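Local coordinates for xyloglucanase (Paenibacillus pabuli, PDB 2JEP), which hydrolyses the beta-1,4-glucan backbone of xyloglucan, a plant cell-wall polysaccharide, as a glycoside hydrolase of family 5, at residues N50-A55 with P68-E73; A107-I112 with Q162-K167; G141-N146 with T151-K156; Y233-Y238 with K306-K311; A342-V347 with Q384-A389. All coordinates share one frame; numbering follows the deposited sequence.

Interaction 1 (N50-A55 with P68-E73); sequences NQLEAA and PTVTPE
Q51 reaches across to P68 and V70, and its amide does the polar work. Q51 NE2 gives a hydrogen bond to P68 O at 2.9 Å, nearly straight at 161°. A water closes a small ring on the other half of the amide, donating to Q51 OE1 and also to P68 O, each at 2.8 Å. OE1 takes a further hydrogen bond from R376. The apolar part is carried by V70, whose CG2 methyl sits 3.5 Å from Q51 CD and touches the chain down to CB. A bend at chi2 (-91°) folds the glutamine over this methyl. L52 CD1 comes to the same methyl from another side, 4.1 Å from V70 CG2. The E53 carboxylate takes two N-H groups at the start of the type I turn Q51-A54, OE2 from N50 N and OE1 from Q51 N. Were Q51 an alanine, P68 O would probably lose its amide donor, R376 the acceptor at OE1, and V70 CG2 one side of its cover. The contact joins the loop after barrel strand 45-48 to the lead-in of helix 72-80, in the first beta-alpha connection. Its buried partners are consistent with one orientation of the amide, NE2 toward a carbonyl and OE1 toward R376.

Interaction 2 (A107-I112 with Q162-K167); sequences AWLNRI and QQIATK
K167 leaves its helix pointing at L109 and N110 of the neighbouring helix. Its CB, CG and CD span the gap without close contact to 107-112: CG is anti to the backbone N (chi1 -173°), and a bend at chi2 (70°) sends the rest of the chain across to helix 106-120. Contact begins at K167 CE, which passes 3.9 Å from L109 O and 4.2 Å from L109 CB, so the aliphatic part packs on the leucine. K167 NZ ends 2.7 Å from N110 OD1, a short hydrogen bond nearly in line with the side-chain C=O, and the two side chains meet at about a right angle. With an alanine here, N110 OD1 would probably lose its ammonium partner and L109 part of its cover. Deeper in, L109 CD2 meets I164 CG1 at a loose 4.4 Å. The short axes pass 11.1 Å apart at a crossing angle of -47°, a wide spacing bridged by long side chains. Helices 106-120 and 150-167 follow strands 85-88 and 125-128, so this is the packing of consecutive outer helices in a (beta/alpha)8 TIM barrel.

Interaction 3 (G141-N146 with T151-K156); sequences GWLLVN and TAIKEK
The indole of W142 lies between K156 on one face and its own neighbour L143 on the other. Over the first face K156 runs extended: CG passes the six-membered ring near CZ3, CD lies 3.7 Å from W142 CE3, and CE stands 3.7 Å from the centroid of the five-membered ring, a CH-pi contact. K156 NZ completes a cation-pi interaction, 3.9 Å from the centroid of the W142 five-membered ring and 16° off its normal. On the opposite face L143 CB sits toward the rim. At the edge, I153 O comes 3.6 Å from W142 CZ3, close to the ring plane. The NE1 end is held by a hydrogen bond to D133. A chi1 of 60° puts CG of W142 between its backbone N and carbonyl carbon, turning the ring toward the helix.

I153 fills the rest of the contact. I153 CG1 lies 3.4 Å from W142 O, I153 CD1 lies 3.6 Å from L144 O, and I153 CG2 touches L143 CD1 at 3.8 Å. No hydrogen bond crosses between 141-146 and 151-156. The loop after strand 125-128 is thus laid against the early turns of helix 150-167, a beta-alpha loop of the TIM barrel folded back on the helix it leads into.

Interaction 4 (Y233-Y238 with K306-K311); sequences YTVGNY and KSMYDK
V235 is the residue through which 233-238 meets S307, M308 and K311, and most of what it makes is apolar. The methyl contacts are those of one of its two conformers. V235 CG1 is 3.4 Å from M308 SD, with the two side chains crossing at about a right angle; bends at chi2 and chi3 of the methionine curl the thioether toward the valine. V235 CG1 also lies 3.7 Å from S307 O and 4.0 Å from K311 CB. The other methyl, V235 CG2, rests 3.7 Å from S307 OG, a plain van der Waals touch, since that hydroxyl is hydrogen-bonded to Q304 O one turn back in its own helix. V235 is therefore set over a patch made by three residues on one side of helix 298-313.

The polar part is slight. No direct hydrogen bond joins the segments, but a water donates to V235 O at 2.7 Å and, in one of the two conformers of K311, takes a weak bond, 3.4 Å, from K311 NZ. In that conformer K311 CE also passes 3.6 Å from V235 O, as the folded lysine chain curves round toward the end of the short helix.

Helix 231-235 thus lies against helix 298-313, where I231 adds to the cover of S307 and M308, and M308 continues inward to I261 and A263 of barrel strand 259-265.

Interaction 5 (A342-V347 with Q384-A389); sequences AYAKAV and QNIINA
The backbones come close where K345 and A389 meet: their CA atoms are 4.7 Å apart, and K345 CA makes a CA-H...O contact with A389 O at 3.5 Å, with an angle of 128° at the hydrogen. Small side chains let the helices approach like this. A389 CB lies 3.9 Å from K345 CB, while on the buried side methyl meets methyl, A344 CB lying 4.1 Å from I386 CG2. The lysine belongs to the contact only by its base. K345 CB is 3.4 Å from A389 O and K345 CG 3.5 Å from the same oxygen, after which the chain, fully extended with CG anti to the backbone N (chi1 -178°), runs on over the outside, where NZ is hydrogen-bonded to Q392 one turn further along the second helix. No hydrogen bond links 342-347 and 384-389 directly.

Helices 336-353 and 384-393 follow barrel strands 319-324 and 357-362, so these are consecutive outer helices of the (beta/alpha)8 barrel, the second being the last helix of the chain. A389 also touches A341, and I386 touches R340. Beyond I386 is L373 in a loop, while A346 and V347 turn to L301 and F305 of helix 298-313.

From the N terminus, interaction 1 closes first, a short loop between the segment after strand 45-48 and the start of helix 72-80. Interaction 2 then joins helices 106-120 and 150-167, and interaction 3 nests within its loop, bringing the segment after strand 125-128 onto the same helix 150-167. Interactions 1 and 2 touch directly: V70 O probably accepts from R111 NH2, and L52 packs on W108 and I112. Interaction 4 follows, linking helices 231-235 and 298-313, on the opposite side of the chain's centre from interactions 1 and 2. Interaction 5 comes last, joining helix 336-353 to the C-terminal helix 384-393. None of the loops cross.

Interaction 1 (N50-A55 with P68-E73)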
# COMPACT_ATOMS: atom_id res chain seq x y z
N ASN A 50 -3.45 9.18 5.05
CA ASN A 50 -4.27 9.91 6.00
C ASN A 50 -5.29 10.80 5.28
O ASN A 50 -5.53 11.96 5.65
CB ASN A 50 -3.41 10.70 7.00
CG ASN A 50 -2.79 9.82 8.05
OD1 ASN A 50 -2.72 8.59 7.89
ND2 ASN A 50 -2.28 10.44 9.12
N GLN A 51 -5.94 10.21 4.26
CA GLN A 51 -7.03 10.89 3.56
C GLN A 51 -8.24 9.97 3.49
O GLN A 51 -8.98 9.90 4.48
CB GLN A 51 -6.58 11.43 2.19
CG GLN A 51 -5.38 12.42 2.28
CD GLN A 51 -5.69 13.91 2.42
OE1 GLN A 51 -4.80 14.73 2.11
NE2 GLN A 51 -6.90 14.28 2.88
N LEU A 52 -8.43 9.25 2.38
CA LEU A 52 -9.68 8.53 2.21
C LEU A 52 -9.80 7.26 3.05
O LEU A 52 -10.88 6.65 3.08
CB LEU A 52 -10.00 8.26 0.73
CG LEU A 52 -10.43 9.48 -0.08
CD1 LEU A 52 -9.32 10.50 -0.32
CD2 LEU A 52 -11.04 8.99 -1.41
N GLU A 53 -8.74 6.89 3.77
CA GLU A 53 -8.83 5.80 4.75
C GLU A 53 -9.14 6.30 6.16
O GLU A 53 -9.47 5.52 7.04
CB GLU A 53 -7.56 4.96 4.78
CG GLU A 53 -6.38 5.49 5.61
CD GLU A 53 -5.55 6.59 4.98
OE1 GLU A 53 -6.06 7.41 4.20
OE2 GLU A 53 -4.34 6.62 5.33
N ALA A 54 -9.03 7.61 6.36
CA ALA A 54 -9.28 8.22 7.66
C ALA A 54 -10.73 8.06 8.06
O ALA A 54 -11.60 8.13 7.19
CB ALA A 54 -8.89 9.70 7.63
N ALA A 55 -10.92 7.69 9.32
CA ALA A 55 -12.24 7.42 9.85
C ALA A 55 -12.24 7.66 11.33
O ALA A 55 -11.24 7.40 12.02
CB ALA A 55 -12.64 5.96 9.56
N PRO A 68 -6.26 18.48 4.65
CA PRO A 68 -7.36 19.13 3.95
C PRO A 68 -8.00 18.20 2.92
O PRO A 68 -7.44 17.16 2.55
CB PRO A 68 -6.69 20.33 3.27
CG PRO A 68 -5.29 20.05 3.27
CD PRO A 68 -4.95 18.98 4.22
N THR A 69 -9.17 18.59 2.44
CA THR A 69 -9.80 17.85 1.35
C THR A 69 -8.83 17.79 0.18
O THR A 69 -8.20 18.77 -0.17
CB THR A 69 -11.12 18.54 0.94
OG1 THR A 69 -11.99 18.52 2.08
CG2 THR A 69 -11.79 17.85 -0.26
N VAL A 70 -8.71 16.62 -0.43
CA VAL A 70 -7.77 16.44 -1.53
C VAL A 70 -8.21 17.29 -2.71
O VAL A 70 -9.42 17.38 -3.02
CB VAL A 70 -7.68 14.94 -1.94
CG1 VAL A 70 -6.67 14.75 -3.08
CG2 VAL A 70 -7.26 14.07 -0.75
N THR A 71 -7.24 17.91 -3.38
CA THR A 71 -7.48 18.68 -4.60
C THR A 71 -6.54 18.21 -5.71
O THR A 71 -5.50 17.62 -5.44
CB THR A 71 -7.26 20.17 -4.35
OG1 THR A 71 -5.91 20.34 -3.92
CG2 THR A 71 -8.19 20.69 -3.25
N PRO A 72 -6.89 18.47 -6.98
CA PRO A 72 -6.04 18.02 -8.05
C PRO A 72 -4.63 18.60 -8.00
O PRO A 72 -3.67 17.98 -8.47
CB PRO A 72 -6.78 18.46 -9.33
CG PRO A 72 -7.97 19.12 -8.92
CD PRO A 72 -8.13 19.10 -7.45
N GLU A 73 -4.50 19.80 -7.43
CA GLU A 73 -3.21 20.46 -7.36
C GLU A 73 -2.19 19.65 -6.56
O GLU A 73 -1.01 19.67 -6.87
CB GLU A 73 -3.34 21.86 -6.76
CG GLU A 73 -4.03 22.88 -7.70
CD GLU A 73 -5.54 22.82 -7.72
OE1 GLU A 73 -6.17 22.02 -7.03
OE2 GLU A 73 -6.10 23.64 -8.48
O HOH W 1 -5.17 17.22 0.83

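Interaction 2 (A107-I112 with Q162-K167)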
# COMPACT_ATOMS: atom_id res chain seq x y z
N ALA A 107 -22.46 8.68 -2.68
CA ALA A 107 -21.63 9.88 -2.61
C ALA A 107 -20.19 9.53 -2.30
O ALA A 107 -19.27 10.21 -2.76
CB ALA A 107 -22.20 10.86 -1.57
N TRP A 108 -19.98 8.49 -1.50
CA TRP A 108 -18.63 8.06 -1.17
C TRP A 108 -17.93 7.48 -2.41
O TRP A 108 -16.81 7.85 -2.73
CB TRP A 108 -18.67 7.07 -0.00
CG TRP A 108 -17.34 6.61 0.50
CD1 TRP A 108 -16.95 5.31 0.69
CD2 TRP A 108 -16.25 7.43 0.95
NE1 TRP A 108 -15.67 5.28 1.21
CE2 TRP A 108 -15.22 6.56 1.38
CE3 TRP A 108 -16.04 8.81 1.03
CZ2 TRP A 108 -14.00 7.03 1.88
CZ3 TRP A 108 -14.84 9.27 1.53
CH2 TRP A 108 -13.82 8.39 1.94
N LEU A 109 -18.59 6.57 -3.12
CA LEU A 109 -18.03 6.07 -4.36
C LEU A 109 -17.76 7.20 -5.36
O LEU A 109 -16.74 7.16 -6.05
CB LEU A 109 -18.92 5.01 -4.99
CG LEU A 109 -18.92 3.62 -4.39
CD1 LEU A 109 -19.99 2.79 -5.11
CD2 LEU A 109 -17.52 3.01 -4.49
N ASN A 110 -18.64 8.18 -5.44
CA ASN A 110 -18.40 9.31 -6.35
C ASN A 110 -17.19 10.13 -5.95
O ASN A 110 -16.45 10.61 -6.80
CB ASN A 110 -19.64 10.20 -6.45
CG ASN A 110 -20.74 9.56 -7.25
OD1 ASN A 110 -20.47 8.76 -8.14
ND2 ASN A 110 -21.98 9.95 -6.96
N ARG A 111 -16.99 10.27 -4.65
CA ARG A 111 -15.81 11.00 -4.17
C ARG A 111 -14.52 10.23 -4.46
O ARG A 111 -13.51 10.81 -4.89
CB ARG A 111 -15.91 11.32 -2.69
CG ARG A 111 -14.71 12.06 -2.12
CD ARG A 111 -14.48 13.42 -2.81
NE ARG A 111 -13.24 14.01 -2.32
CZ ARG A 111 -12.48 14.85 -3.01
NH1 ARG A 111 -12.84 15.28 -4.21
NH2 ARG A 111 -11.31 15.23 -2.52
N ILE A 112 -14.53 8.93 -4.18
CA ILE A 112 -13.36 8.11 -4.46
C ILE A 112 -13.03 8.22 -5.95
O ILE A 112 -11.84 8.37 -6.33
CB ILE A 112 -13.60 6.64 -4.08
CG1 ILE A 112 -13.85 6.52 -2.57
CG2 ILE A 112 -12.45 5.74 -4.57
CD1 ILE A 112 -14.62 5.23 -2.16
N GLN A 162 -17.67 -6.08 -5.63
CA GLN A 162 -18.50 -6.03 -6.85
C GLN A 162 -18.80 -4.58 -7.20
O GLN A 162 -18.71 -4.17 -8.37
CB GLN A 162 -19.82 -6.76 -6.65
CG GLN A 162 -19.83 -8.24 -6.75
CD GLN A 162 -21.23 -8.82 -6.60
OE1 GLN A 162 -22.17 -8.09 -6.29
NE2 GLN A 162 -21.37 -10.12 -6.80
N GLN A 163 -19.20 -3.82 -6.20
CA GLN A 163 -19.58 -2.42 -6.41
C GLN A 163 -18.41 -1.53 -6.76
O GLN A 163 -18.51 -0.68 -7.64
CB GLN A 163 -20.28 -1.89 -5.16
CG GLN A 163 -21.61 -2.54 -4.89
CD GLN A 163 -22.13 -2.15 -3.55
OE1 GLN A 163 -22.64 -1.04 -3.37
NE2 GLN A 163 -21.97 -3.03 -2.57
N ILE A 164 -17.29 -1.67 -6.06
CA ILE A 164 -16.12 -0.82 -6.37
C ILE A 164 -15.65 -1.15 -7.79
O ILE A 164 -15.40 -0.27 -8.61
CB ILE A 164 -14.95 -1.09 -5.38
CG1 ILE A 164 -15.34 -0.76 -3.94
CG2 ILE A 164 -13.70 -0.33 -5.82
CD1 ILE A 164 -14.41 -1.39 -2.89
N ALA A 165 -15.54 -2.44 -8.10
CA ALA A 165 -15.05 -2.83 -9.42
C ALA A 165 -15.98 -2.31 -10.52
O ALA A 165 -15.53 -1.76 -11.52
CB ALA A 165 -14.88 -4.35 -9.53
N THR A 166 -17.28 -2.47 -10.32
CA THR A 166 -18.26 -2.00 -11.30
C THR A 166 -18.08 -0.48 -11.54
O THR A 166 -18.11 -0.02 -12.68
CB THR A 166 -19.66 -2.35 -10.87
OG1 THR A 166 -19.79 -3.77 -10.86
CG2 THR A 166 -20.71 -1.75 -11.80
N LYS A 167 -17.87 0.29 -10.48
CA LYS A 167 -17.74 1.75 -10.61
C LYS A 167 -16.56 2.11 -11.53
O LYS A 167 -16.61 3.09 -12.28
CB LYS A 167 -17.50 2.36 -9.21
CG LYS A 167 -17.50 3.87 -9.11
CD LYS A 167 -18.88 4.44 -9.32
CE LYS A 167 -18.91 5.95 -9.11
NZ LYS A 167 -20.22 6.47 -9.57

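Interaction 3 (G141-N146 with T151-K156)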
# COMPACT_ATOMS: atom_id res chain seq x y z
N GLY A 141 -14.16 -1.89 12.01
CA GLY A 141 -13.37 -2.87 11.24
C GLY A 141 -14.07 -4.22 11.26
O GLY A 141 -14.44 -4.71 12.33
N TRP A 142 -14.24 -4.81 10.08
CA TRP A 142 -15.06 -6.01 9.92
C TRP A 142 -14.42 -7.13 9.07
O TRP A 142 -14.88 -8.26 9.11
CB TRP A 142 -16.43 -5.63 9.30
CG TRP A 142 -16.27 -4.98 7.97
CD1 TRP A 142 -16.10 -3.64 7.71
CD2 TRP A 142 -16.15 -5.65 6.69
NE1 TRP A 142 -15.90 -3.44 6.36
CE2 TRP A 142 -15.93 -4.65 5.72
CE3 TRP A 142 -16.23 -6.98 6.27
CZ2 TRP A 142 -15.78 -4.96 4.38
CZ3 TRP A 142 -16.08 -7.28 4.94
CH2 TRP A 142 -15.86 -6.27 4.01
N LEU A 143 -13.38 -6.80 8.30
CA LEU A 143 -12.75 -7.76 7.40
C LEU A 143 -11.64 -8.40 8.22
O LEU A 143 -10.47 -8.05 8.13
CB LEU A 143 -12.24 -7.05 6.14
CG LEU A 143 -11.55 -7.95 5.12
CD1 LEU A 143 -12.50 -9.00 4.52
CD2 LEU A 143 -10.88 -7.11 4.04
N LEU A 144 -12.07 -9.32 9.08
CA LEU A 144 -11.26 -9.81 10.18
C LEU A 144 -11.01 -11.29 10.01
O LEU A 144 -11.93 -12.10 10.13
CB LEU A 144 -11.95 -9.54 11.54
CG LEU A 144 -12.27 -8.09 11.86
CD1 LEU A 144 -12.95 -7.95 13.22
CD2 LEU A 144 -11.06 -7.15 11.75
N VAL A 145 -9.74 -11.65 9.80
CA VAL A 145 -9.42 -13.07 9.63
C VAL A 145 -9.84 -13.91 10.86
O VAL A 145 -10.07 -15.08 10.75
CB VAL A 145 -7.94 -13.30 9.32
CG1 VAL A 145 -7.60 -12.72 7.94
CG2 VAL A 145 -7.03 -12.72 10.42
N ASN A 146 -9.84 -13.26 12.03
CA ASN A 146 -10.20 -13.88 13.30
C ASN A 146 -11.69 -13.77 13.61
O ASN A 146 -12.15 -14.31 14.61
CB ASN A 146 -9.39 -13.28 14.45
CG ASN A 146 -9.48 -11.77 14.54
OD1 ASN A 146 -10.06 -11.21 15.52
ND2 ASN A 146 -8.96 -11.11 13.55
N THR A 151 -18.86 -16.40 7.00
CA THR A 151 -19.81 -16.36 5.90
C THR A 151 -20.25 -14.93 5.61
O THR A 151 -20.26 -14.51 4.46
CB THR A 151 -21.01 -17.23 6.22
OG1 THR A 151 -20.57 -18.58 6.33
CG2 THR A 151 -22.09 -17.11 5.14
N ALA A 152 -20.62 -14.18 6.65
CA ALA A 152 -21.06 -12.80 6.44
C ALA A 152 -19.88 -11.94 6.01
O ALA A 152 -20.05 -11.08 5.16
CB ALA A 152 -21.71 -12.24 7.71
N ILE A 153 -18.71 -12.12 6.61
CA ILE A 153 -17.55 -11.32 6.19
C ILE A 153 -17.28 -11.52 4.69
O ILE A 153 -17.07 -10.56 3.95
CB ILE A 153 -16.31 -11.67 7.00
CG1 ILE A 153 -16.49 -11.23 8.47
CG2 ILE A 153 -15.05 -11.05 6.40
CD1 ILE A 153 -15.42 -11.83 9.44
N LYS A 154 -17.26 -12.77 4.26
CA LYS A 154 -16.95 -13.08 2.88
C LYS A 154 -18.00 -12.59 1.91
O LYS A 154 -17.65 -12.12 0.81
CB LYS A 154 -16.74 -14.58 2.70
CG LYS A 154 -15.45 -15.07 3.35
CD LYS A 154 -15.38 -16.59 3.33
CE LYS A 154 -14.07 -17.10 3.85
NZ LYS A 154 -14.00 -18.59 3.75
N GLU A 155 -19.27 -12.67 2.30
CA GLU A 155 -20.31 -12.17 1.43
C GLU A 155 -20.29 -10.65 1.33
O GLU A 155 -20.46 -10.09 0.27
CB GLU A 155 -21.68 -12.67 1.91
CG GLU A 155 -22.87 -12.22 1.10
CD GLU A 155 -22.95 -12.75 -0.30
OE1 GLU A 155 -22.30 -13.77 -0.60
OE2 GLU A 155 -23.73 -12.14 -1.11
N LYS A 156 -20.10 -9.98 2.46
CA LYS A 156 -19.98 -8.53 2.47
C LYS A 156 -18.82 -8.09 1.60
O LYS A 156 -18.93 -7.16 0.81
CB LYS A 156 -19.80 -8.07 3.91
CG LYS A 156 -19.71 -6.55 4.12
CD LYS A 156 -19.79 -6.22 5.61
CE LYS A 156 -19.66 -4.75 5.91
NZ LYS A 156 -19.93 -4.49 7.36

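Interaction 4 (Y233-Y238 with K306-K311)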
# COMPACT_ATOMS: atom_id res chain seq x y z
N TYR A 233 6.53 -13.49 6.54
CA TYR A 233 5.33 -14.32 6.64
C TYR A 233 4.62 -14.56 5.30
O TYR A 233 3.71 -15.38 5.24
CB TYR A 233 4.34 -13.75 7.67
CG TYR A 233 4.83 -13.76 9.10
CD1 TYR A 233 5.57 -14.83 9.60
CD2 TYR A 233 4.58 -12.70 9.96
CE1 TYR A 233 6.00 -14.86 10.90
CE2 TYR A 233 5.02 -12.73 11.27
CZ TYR A 233 5.74 -13.80 11.72
OH TYR A 233 6.18 -13.83 13.05
N THR A 234 5.03 -13.84 4.27
CA THR A 234 4.54 -14.01 2.91
C THR A 234 5.43 -14.95 2.10
O THR A 234 4.92 -15.76 1.32
CB THR A 234 4.38 -12.64 2.23
OG1 THR A 234 3.58 -11.79 3.06
CG2 THR A 234 3.74 -12.76 0.87
N VAL A 235 6.74 -14.83 2.26
CA VAL A 235 7.64 -15.69 1.49
C VAL A 235 7.93 -17.03 2.16
O VAL A 235 8.22 -18.00 1.47
CB VAL A 235 8.99 -15.01 1.12
CG1 VAL A 235 8.73 -13.72 0.34
CG2 VAL A 235 9.88 -14.79 2.38
N GLY A 236 7.84 -17.09 3.47
CA GLY A 236 8.14 -18.33 4.18
C GLY A 236 7.00 -19.31 4.17
O GLY A 236 5.95 -19.08 3.58
N ASN A 237 7.21 -20.45 4.83
CA ASN A 237 6.23 -21.53 4.80
C ASN A 237 5.23 -21.40 5.93
O ASN A 237 5.20 -22.20 6.87
CB ASN A 237 6.95 -22.89 4.86
CG ASN A 237 6.00 -24.04 4.64
OD1 ASN A 237 4.93 -23.87 4.05
ND2 ASN A 237 6.39 -25.22 5.10
N TYR A 238 4.39 -20.36 5.86
CA TYR A 238 3.45 -20.01 6.91
C TYR A 238 2.00 -20.10 6.50
O TYR A 238 1.11 -19.94 7.35
CB TYR A 238 3.71 -18.58 7.42
CG TYR A 238 5.06 -18.43 8.10
CD1 TYR A 238 5.22 -18.80 9.44
CD2 TYR A 238 6.16 -17.93 7.42
CE1 TYR A 238 6.46 -18.65 10.07
CE2 TYR A 238 7.39 -17.76 8.05
CZ TYR A 238 7.54 -18.13 9.38
OH TYR A 238 8.78 -17.95 9.98
N LYS A 306 15.54 -9.40 -1.52
CA LYS A 306 15.90 -10.54 -2.37
C LYS A 306 14.91 -11.68 -2.16
O LYS A 306 14.58 -12.39 -3.12
CB LYS A 306 17.32 -11.02 -2.11
CG LYS A 306 17.74 -12.09 -3.11
CD LYS A 306 19.22 -12.42 -2.99
CE LYS A 306 19.65 -13.35 -4.10
NZ LYS A 306 19.08 -14.72 -3.92
N SER A 307 14.40 -11.86 -0.95
CA SER A 307 13.48 -12.98 -0.71
C SER A 307 12.17 -12.81 -1.49
O SER A 307 11.60 -13.80 -1.96
CB SER A 307 13.25 -13.20 0.77
OG SER A 307 12.37 -12.26 1.37
N MET A 308 11.70 -11.56 -1.63
CA MET A 308 10.51 -11.31 -2.43
C MET A 308 10.77 -11.53 -3.91
O MET A 308 9.93 -12.06 -4.64
CB MET A 308 9.99 -9.88 -2.19
CG MET A 308 9.41 -9.63 -0.81
SD MET A 308 7.86 -10.52 -0.50
CE MET A 308 6.69 -9.59 -1.52
N TYR A 309 11.95 -11.12 -4.37
CA TYR A 309 12.35 -11.35 -5.76
C TYR A 309 12.38 -12.85 -6.06
O TYR A 309 11.79 -13.33 -7.06
CB TYR A 309 13.72 -10.71 -6.01
CG TYR A 309 14.25 -11.04 -7.37
CD1 TYR A 309 13.87 -10.30 -8.47
CD2 TYR A 309 15.14 -12.10 -7.55
CE1 TYR A 309 14.34 -10.59 -9.73
CE2 TYR A 309 15.61 -12.42 -8.82
CZ TYR A 309 15.22 -11.66 -9.89
OH TYR A 309 15.69 -12.00 -11.15
N ASP A 310 13.06 -13.60 -5.20
CA ASP A 310 13.24 -15.03 -5.44
C ASP A 310 11.90 -15.79 -5.42
O ASP A 310 11.69 -16.72 -6.20
CB ASP A 310 14.16 -15.61 -4.38
CG ASP A 310 15.61 -15.23 -4.55
OD1 ASP A 310 16.02 -14.78 -5.63
OD2 ASP A 310 16.37 -15.39 -3.57
N LYS A 311 11.00 -15.41 -4.52
CA LYS A 311 9.75 -16.15 -4.36
C LYS A 311 8.71 -15.77 -5.41
O LYS A 311 8.00 -16.63 -5.90
CB LYS A 311 9.18 -15.95 -2.95
CG LYS A 311 7.92 -16.75 -2.64
CD LYS A 311 8.08 -18.25 -2.81
CE LYS A 311 9.13 -18.85 -1.88
NZ LYS A 311 9.14 -20.33 -1.98
O HOH W 2 7.76 -20.67 1.07

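Interaction 5 (A342-V347 with Q384-A389)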
# COMPACT_ATOMS: atom_id res chain seq x y z
N ALA A 342 18.86 8.79 3.55
CA ALA A 342 19.66 7.59 3.26
C ALA A 342 18.79 6.34 3.22
O ALA A 342 18.97 5.48 2.35
CB ALA A 342 20.80 7.44 4.27
N TYR A 343 17.87 6.23 4.17
CA TYR A 343 16.96 5.08 4.24
C TYR A 343 16.05 5.05 3.02
O TYR A 343 15.89 4.02 2.39
CB TYR A 343 16.11 5.19 5.50
CG TYR A 343 15.18 4.06 5.81
CD1 TYR A 343 15.65 2.84 6.18
CD2 TYR A 343 13.83 4.23 5.74
CE1 TYR A 343 14.82 1.82 6.53
CE2 TYR A 343 12.96 3.19 6.06
CZ TYR A 343 13.46 1.98 6.46
OH TYR A 343 12.57 0.98 6.79
N ALA A 344 15.47 6.20 2.66
CA ALA A 344 14.57 6.22 1.53
C ALA A 344 15.31 5.85 0.25
O ALA A 344 14.78 5.12 -0.60
CB ALA A 344 13.90 7.59 1.36
N LYS A 345 16.52 6.38 0.05
CA LYS A 345 17.30 6.03 -1.12
C LYS A 345 17.62 4.55 -1.15
O LYS A 345 17.54 3.91 -2.20
CB LYS A 345 18.60 6.85 -1.17
CG LYS A 345 19.45 6.56 -2.38
CD LYS A 345 20.55 7.59 -2.53
CE LYS A 345 21.41 7.28 -3.75
NZ LYS A 345 22.37 8.38 -3.99
N ALA A 346 18.03 4.00 -0.00
CA ALA A 346 18.42 2.61 0.06
C ALA A 346 17.23 1.70 -0.26
O ALA A 346 17.36 0.73 -1.03
CB ALA A 346 19.03 2.29 1.41
N VAL A 347 16.07 1.98 0.32
CA VAL A 347 14.90 1.13 0.07
C VAL A 347 14.50 1.25 -1.39
O VAL A 347 14.19 0.24 -2.04
CB VAL A 347 13.73 1.49 1.03
CG1 VAL A 347 12.44 0.79 0.60
CG2 VAL A 347 14.10 1.19 2.50
N GLN A 384 12.67 18.22 0.28
CA GLN A 384 13.31 18.10 -1.04
C GLN A 384 14.40 17.04 -1.03
O GLN A 384 14.57 16.31 -2.00
CB GLN A 384 13.93 19.44 -1.46
CG GLN A 384 14.46 19.44 -2.86
CD GLN A 384 13.36 19.33 -3.84
OE1 GLN A 384 12.47 20.19 -3.86
NE2 GLN A 384 13.36 18.26 -4.69
N ASN A 385 15.18 16.99 0.05
CA ASN A 385 16.30 16.08 0.04
C ASN A 385 15.84 14.61 0.09
O ASN A 385 16.47 13.76 -0.51
CB ASN A 385 17.29 16.39 1.18
CG ASN A 385 18.25 17.54 0.84
OD1 ASN A 385 18.36 17.98 -0.30
ND2 ASN A 385 18.98 18.00 1.85
N ILE A 386 14.72 14.33 0.78
CA ILE A 386 14.20 12.95 0.76
C ILE A 386 13.63 12.63 -0.63
O ILE A 386 13.83 11.53 -1.15
CB ILE A 386 13.13 12.72 1.88
CG1 ILE A 386 13.78 12.83 3.26
CG2 ILE A 386 12.43 11.36 1.69
CD1 ILE A 386 12.80 12.85 4.40
N ILE A 387 12.92 13.58 -1.24
CA ILE A 387 12.46 13.34 -2.60
C ILE A 387 13.63 13.06 -3.51
O ILE A 387 13.61 12.12 -4.32
CB ILE A 387 11.65 14.56 -3.13
CG1 ILE A 387 10.36 14.71 -2.34
CG2 ILE A 387 11.34 14.41 -4.62
CD1 ILE A 387 9.56 15.99 -2.62
N ASN A 388 14.66 13.88 -3.39
CA ASN A 388 15.83 13.68 -4.26
C ASN A 388 16.47 12.31 -4.02
O ASN A 388 16.95 11.66 -4.95
CB ASN A 388 16.90 14.76 -4.03
CG ASN A 388 16.51 16.12 -4.56
OD1 ASN A 388 15.58 16.24 -5.34
ND2 ASN A 388 17.24 17.14 -4.15
N ALA A 389 16.52 11.88 -2.76
CA ALA A 389 17.08 10.58 -2.40
C ALA A 389 16.29 9.44 -3.06
O ALA A 389 16.87 8.51 -3.62
CB ALA A 389 17.10 10.43 -0.88